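PDB 1VDD: recombination protein recR, which binds DNA and zinc and takes part in homologous recombinational DNA repair, probably together with RecF and RecO. Local coordinates for the zinc ion site and the interface of chains A and B. Residues are numbered along the deposited sequence; one frame, centred on the assembly and turned at random. Chains: chain A/B, Recombination protein recR.

Contact 1 lies within one chain, while contacts 2 and 3 belong to the two-fold interface of chains A and B. The C-alpha centres of contacts 2 and 3 are about 29 Å apart. Contact 1 is about 23 Å from contact 2 and about 33 Å from contact 3. No residue is shared. The C-terminal part of chain B links both interface patches: helix 183-191 starts at contact 3, and the chain end reaches chain A at contact 2. Each patch has a twin with the chains exchanged. Both patches join neighbours in the four-copy, ring-shaped assembly, whereas the zinc site appears to stabilise its own chain.

Contact 1: the zinc ion site. Residues chain A 57, 59-60, 62, 68-69, 72. With ZN (zinc ion), chain C.
This is the C4-type zinc finger of RecR, built from two CxxC pairs, A:Cys57 with A:Cys60 and A:Cys69 with A:Cys72. Four cysteine sulfurs bind the zinc in a near-tetrahedral shell. The shortest bond runs from A:Cys60 SG to ZN, at 1.9 Å. The longest runs from A:Cys57 SG to ZN, at 2.5 Å. The bonds of A:Cys69 and A:Cys72 fall between. This spread is likely within model error. The shell may be a little skewed. The sulfurs of A:Cys69 and A:Cys57 open to 127° at the metal. Those of A:Cys69 and A:Cys72 close to 96°. The torsions differ within each pair. A:Cys57 holds SG anti to its backbone N, and A:Cys72 holds SG anti to its carbonyl carbon. A:Cys60 and A:Cys69 place SG between N and the carbonyl carbon.

Backbone N-H groups form the second kind of contact. A:Cys72 N, in helix 70-73, donates to A:Cys69 SG at 2.9 Å, which may ease the charge on that sulfur. A:Cys69 N makes a weak bond to A:Cys57 SG.

Two side chains flank the shell without binding the metal. A:Ile59 CB is 4.4 Å from ZN. A:Asn62 CB is 4.6 Å from ZN.

Contact 2: the interface of chains A and B. Residues chain A 159, 162-165; chain B 196-197, 199.
A beta bridge between two copies of RecR forms this patch, with the C-terminal end of chain B laid antiparallel along strand 164-167 of chain A. B:Ser197 is the main side chain. It presses CB against A:Ile165 and points its hydroxyl at A:Glu159. Its OG is anti to the backbone N (chi1 -172°). The A:Glu159 chain also starts anti to its backbone N, then bends at chi2. This brings the carboxylate to the hydroxyl, which approaches obliquely from one side of the carboxylate plane, near both oxygens. B:Ser197 OG is 2.8 Å from A:Glu159 OE1, a hydrogen bond. The same hydroxyl donates a weak hydrogen bond to A:Glu159 OE2.

A:Ile165 lies alongside B:Ser197, with the two CB atoms 3.7 Å apart. The CG1 and CD1 atoms of A:Ile165 run past the same methylene a little farther off. Further along, B:Pro199 CD lies 3.9 Å from A:Ala164 CB.

The backbone fixes the register. A:Ile165 N donates to B:Ser197 O at 2.9 Å, from above the carbonyl plane. A:Ile165 O is gripped by two donors. B:Ser197 N reaches it at 3.1 Å, in the carbonyl plane and on a lone pair. B:Val196 N also lies in that plane, and reaches A:Ile165 O at 2.7 Å in a nearly straight bond, 173° at the hydrogen.

Contact 3: the interface of chains A and B. Residues chain A 173-178; chain B 142-144, 170, 182, 185.
A threonine of the Toprim domain, B:Thr143, and a glycine-rich loop of chain A, A:Pro173 to A:Gly176, make the tight core of this interface patch between two RecR copies. B:Thr143 holds OG1 between its backbone N and carbonyl carbon (chi1 66°), so the hydroxyl enters the curl of the loop. OG1 donates to A:Pro173 O at 2.7 Å, in the carbonyl plane and on a lone pair. The same OG1 accepts from A:Gly175 N at 2.7 Å and from A:Gly176 N at 2.8 Å. The A:Gly175 bond is bent, 120° at the hydrogen, because its N-H is shared. A:Gly175 N also donates to B:Thr143 O at 2.8 Å, from 58° out of that carbonyl plane. A:Gly176 O takes B:Thr143 N at 2.6 Å, nearly along the C=O axis.

A second tight point is B:Thr185, near the start of helix 183-191. Its OG1, anti to the carbonyl carbon, accepts from A:Val174 N at 2.7 Å in an almost straight bond. A:Val174 and B:Thr185 lie alongside each other, pointing opposite ways, with A:Val174 CG2 3.5 Å from B:Thr185 CA.

The rim is looser. B:Tyr170 offers a ring face to B:Thr143 CG2, but its CD2 stays 4.4 Å from A:Val174 CG2. A:Leu178 and B:Asp182 also touch only at about this range.

Contact 1: the zinc ion site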
loop_
_atom_site.group_PDB
_atom_site.type_symbol
_atom_site.label_atom_id
_atom_site.label_comp_id
_atom_site.label_asym_id
_atom_site.label_seq_id
_atom_site.Cartn_x
_atom_site.Cartn_y
_atom_site.Cartn_z
ATOM N N CYS A 57 -32.822 12.284 -13.257
ATOM C CA CYS A 57 -34.165 12.698 -12.826
ATOM C C CYS A 57 -34.355 14.175 -13.157
ATOM O O CYS A 57 -33.449 14.985 -12.971
ATOM C CB CYS A 57 -34.343 12.472 -11.310
ATOM S SG CYS A 57 -35.890 13.111 -10.571
ATOM N N ILE A 59 -36.435 16.388 -11.687
ATOM C CA ILE A 59 -36.598 17.182 -10.461
ATOM C C ILE A 59 -35.237 17.350 -9.800
ATOM O O ILE A 59 -34.606 18.408 -9.893
ATOM C CB ILE A 59 -37.538 16.473 -9.460
ATOM C CG1 ILE A 59 -38.857 16.093 -10.149
ATOM C CG2 ILE A 59 -37.755 17.364 -8.245
ATOM C CD1 ILE A 59 -39.525 17.225 -10.927
ATOM N N CYS A 60 -34.820 16.309 -9.088
ATOM C CA CYS A 60 -33.504 16.279 -8.475
ATOM C C CYS A 60 -32.830 15.572 -9.629
ATOM O O CYS A 60 -33.527 15.071 -10.507
ATOM C CB CYS A 60 -33.496 15.378 -7.246
ATOM S SG CYS A 60 -34.044 13.683 -7.579
ATOM N N ASN A 62 -30.966 12.764 -9.562
ATOM C CA ASN A 62 -30.526 11.460 -9.094
ATOM C C ASN A 62 -30.817 10.475 -10.226
ATOM O O ASN A 62 -31.812 10.617 -10.929
ATOM C CB ASN A 62 -31.302 11.082 -7.833
ATOM C CG ASN A 62 -30.762 9.843 -7.174
ATOM O OD1 ASN A 62 -29.551 9.697 -7.002
ATOM N ND2 ASN A 62 -31.655 8.942 -6.786
ATOM N N LYS A 68 -39.868 10.257 -12.448
ATOM C CA LYS A 68 -39.262 10.863 -11.270
ATOM C C LYS A 68 -38.421 9.783 -10.596
ATOM O O LYS A 68 -38.718 8.594 -10.730
ATOM C CB LYS A 68 -40.320 11.347 -10.273
ATOM C CG LYS A 68 -41.545 12.011 -10.877
ATOM C CD LYS A 68 -42.548 10.966 -11.350
ATOM C CE LYS A 68 -43.857 11.591 -11.793
ATOM N NZ LYS A 68 -44.812 10.543 -12.238
ATOM N N CYS A 69 -37.379 10.191 -9.876
ATOM C CA CYS A 69 -36.531 9.231 -9.180
ATOM C C CYS A 69 -37.352 8.552 -8.076
ATOM O O CYS A 69 -38.358 9.099 -7.626
ATOM C CB CYS A 69 -35.324 9.946 -8.565
ATOM S SG CYS A 69 -35.719 10.976 -7.134
ATOM N N CYS A 72 -37.973 10.900 -5.256
ATOM C CA CYS A 72 -38.977 11.912 -5.539
ATOM C C CYS A 72 -40.368 11.278 -5.438
ATOM O O CYS A 72 -41.263 11.826 -4.792
ATOM C CB CYS A 72 -38.748 12.525 -6.939
ATOM S SG CYS A 72 -37.297 13.663 -7.111
HETATM ZN ZN ZN C . -35.622 12.747 -8.121
#

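Contact 2: the interface of chains A and B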
loop_
_atom_site.group_PDB
_atom_site.type_symbol
_atom_site.label_atom_id
_atom_site.label_comp_id
_atom_site.label_asym_id
_atom_site.label_seq_id
_atom_site.Cartn_x
_atom_site.Cartn_y
_atom_site.Cartn_z
ATOM N N GLU A 159 -29.887 31.453 0.312
ATOM C CA GLU A 159 -30.212 32.415 1.363
ATOM C C GLU A 159 -31.516 33.198 1.165
ATOM O O GLU A 159 -32.412 33.134 2.004
ATOM C CB GLU A 159 -29.054 33.404 1.538
ATOM C CG GLU A 159 -29.314 34.497 2.562
ATOM C CD GLU A 159 -29.555 33.943 3.951
ATOM O OE1 GLU A 159 -30.548 33.207 4.131
ATOM O OE2 GLU A 159 -28.748 34.240 4.861
ATOM N N GLY A 162 -36.658 31.344 1.787
ATOM C CA GLY A 162 -36.799 31.197 3.228
ATOM C C GLY A 162 -36.509 29.887 3.935
ATOM O O GLY A 162 -37.176 29.583 4.929
ATOM N N ALA A 163 -35.516 29.128 3.473
ATOM C CA ALA A 163 -35.205 27.844 4.099
ATOM C C ALA A 163 -34.012 27.816 5.049
ATOM O O ALA A 163 -33.126 28.662 5.009
ATOM C CB ALA A 163 -35.014 26.797 3.033
ATOM N N ALA A 164 -33.994 26.828 5.931
ATOM C CA ALA A 164 -32.870 26.699 6.841
ATOM C C ALA A 164 -31.753 25.999 6.047
ATOM O O ALA A 164 -31.971 24.967 5.421
ATOM C CB ALA A 164 -33.271 25.871 8.055
ATOM N N ILE A 165 -30.565 26.582 6.044
ATOM C CA ILE A 165 -29.445 25.986 5.339
ATOM C C ILE A 165 -28.478 25.410 6.362
ATOM O O ILE A 165 -28.164 26.050 7.366
ATOM C CB ILE A 165 -28.695 27.020 4.485
ATOM C CG1 ILE A 165 -29.618 27.550 3.388
ATOM C CG2 ILE A 165 -27.461 26.388 3.866
ATOM C CD1 ILE A 165 -28.958 28.592 2.491
ATOM N N VAL B 196 -26.388 26.809 9.191
ATOM C CA VAL B 196 -25.582 28.004 8.969
ATOM C C VAL B 196 -26.384 29.218 8.526
ATOM O O VAL B 196 -25.863 30.331 8.502
ATOM C CB VAL B 196 -24.508 27.738 7.907
ATOM C CG1 VAL B 196 -23.554 28.932 7.805
ATOM C CG2 VAL B 196 -23.766 26.464 8.253
ATOM N N SER B 197 -27.646 29.007 8.176
ATOM C CA SER B 197 -28.501 30.099 7.738
ATOM C C SER B 197 -29.951 29.853 8.141
ATOM O O SER B 197 -30.691 29.160 7.445
ATOM C CB SER B 197 -28.400 30.265 6.215
ATOM O OG SER B 197 -29.064 31.437 5.768
ATOM N N PRO B 199 -33.952 30.725 8.938
ATOM C CA PRO B 199 -34.986 31.439 8.194
ATOM C C PRO B 199 -35.753 32.355 9.148
ATOM O O PRO B 199 -35.735 32.072 10.371
ATOM C CB PRO B 199 -35.857 30.310 7.677
ATOM C CG PRO B 199 -35.908 29.416 8.869
ATOM C CD PRO B 199 -34.449 29.403 9.362
#

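Contact 3: the interface of chains A and B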
loop_
_atom_site.group_PDB
_atom_site.type_symbol
_atom_site.label_atom_id
_atom_site.label_comp_id
_atom_site.label_asym_id
_atom_site.label_seq_id
_atom_site.Cartn_x
_atom_site.Cartn_y
_atom_site.Cartn_z
ATOM N N PRO A 173 -13.354 11.203 11.677
ATOM C CA PRO A 173 -14.164 10.094 11.155
ATOM C C PRO A 173 -14.367 9.019 12.233
ATOM O O PRO A 173 -13.618 8.974 13.203
ATOM C CB PRO A 173 -13.348 9.596 9.966
ATOM C CG PRO A 173 -11.931 9.904 10.312
ATOM C CD PRO A 173 -11.971 11.170 11.171
ATOM N N VAL A 174 -15.378 8.170 12.078
ATOM C CA VAL A 174 -15.625 7.124 13.075
ATOM C C VAL A 174 -14.582 6.015 13.032
ATOM O O VAL A 174 -14.259 5.502 11.962
ATOM C CB VAL A 174 -16.993 6.450 12.883
ATOM C CG1 VAL A 174 -17.273 5.527 14.054
ATOM C CG2 VAL A 174 -18.079 7.495 12.761
ATOM N N GLY A 175 -14.059 5.643 14.195
ATOM C CA GLY A 175 -13.077 4.578 14.232
ATOM C C GLY A 175 -11.654 5.066 14.054
ATOM O O GLY A 175 -10.833 4.418 13.397
ATOM N N GLY A 176 -11.356 6.215 14.646
ATOM C CA GLY A 176 -10.021 6.759 14.545
ATOM C C GLY A 176 -9.567 7.340 15.864
ATOM O O GLY A 176 -10.347 7.484 16.807
ATOM N N SER A 177 -8.284 7.650 15.945
ATOM C CA SER A 177 -7.736 8.245 17.146
ATOM C C SER A 177 -7.064 9.528 16.680
ATOM O O SER A 177 -6.527 9.586 15.573
ATOM C CB SER A 177 -6.740 7.299 17.812
ATOM O OG SER A 177 -5.751 6.872 16.898
ATOM N N LEU A 178 -7.122 10.554 17.522
ATOM C CA LEU A 178 -6.555 11.852 17.203
ATOM C C LEU A 178 -5.157 11.799 16.611
ATOM O O LEU A 178 -4.816 12.581 15.725
ATOM C CB LEU A 178 -6.522 12.724 18.458
ATOM C CG LEU A 178 -7.810 12.882 19.260
ATOM C CD1 LEU A 178 -7.759 14.241 19.935
ATOM C CD2 LEU A 178 -9.043 12.786 18.364
ATOM N N GLY B 142 -10.581 9.438 21.201
ATOM C CA GLY B 142 -10.784 9.036 19.816
ATOM C C GLY B 142 -12.207 8.611 19.504
ATOM O O GLY B 142 -13.137 8.928 20.236
ATOM N N THR B 143 -12.389 7.884 18.413
ATOM C CA THR B 143 -13.727 7.457 18.034
ATOM C C THR B 143 -13.749 5.971 17.770
ATOM O O THR B 143 -14.547 5.468 16.969
ATOM C CB THR B 143 -14.219 8.179 16.770
ATOM O OG1 THR B 143 -13.414 7.782 15.652
ATOM C CG2 THR B 143 -14.139 9.674 16.964
ATOM N N THR B 144 -12.827 5.279 18.418
ATOM C CA THR B 144 -12.764 3.836 18.334
ATOM C C THR B 144 -13.951 3.418 19.184
ATOM O O THR B 144 -14.648 4.271 19.730
ATOM C CB THR B 144 -11.482 3.318 18.975
ATOM O OG1 THR B 144 -11.294 3.967 20.242
ATOM C CG2 THR B 144 -10.292 3.597 18.072
ATOM N N TYR B 170 -17.944 14.484 15.748
ATOM C CA TYR B 170 -17.869 13.298 14.900
ATOM C C TYR B 170 -18.294 13.811 13.530
ATOM O O TYR B 170 -19.350 14.434 13.405
ATOM C CB TYR B 170 -18.858 12.223 15.349
ATOM C CG TYR B 170 -18.414 11.374 16.516
ATOM C CD1 TYR B 170 -18.284 11.915 17.791
ATOM C CD2 TYR B 170 -18.175 10.007 16.353
ATOM C CE1 TYR B 170 -17.934 11.114 18.881
ATOM C CE2 TYR B 170 -17.825 9.202 17.428
ATOM C CZ TYR B 170 -17.709 9.760 18.691
ATOM O OH TYR B 170 -17.385 8.963 19.766
ATOM N N ASP B 182 -16.808 6.534 5.182
ATOM C CA ASP B 182 -17.507 5.527 5.975
ATOM C C ASP B 182 -18.977 5.800 6.261
ATOM O O ASP B 182 -19.381 6.935 6.513
ATOM C CB ASP B 182 -16.781 5.344 7.310
ATOM C CG ASP B 182 -17.360 4.215 8.138
ATOM O OD1 ASP B 182 -17.021 3.043 7.863
ATOM O OD2 ASP B 182 -18.160 4.500 9.056
ATOM N N THR B 185 -19.898 7.401 9.666
ATOM C CA THR B 185 -19.323 8.736 9.697
ATOM C C THR B 185 -20.282 9.675 8.976
ATOM O O THR B 185 -20.658 10.713 9.517
ATOM C CB THR B 185 -17.919 8.756 9.033
ATOM O OG1 THR B 185 -16.971 8.101 9.893
ATOM C CG2 THR B 185 -17.457 10.182 8.786
#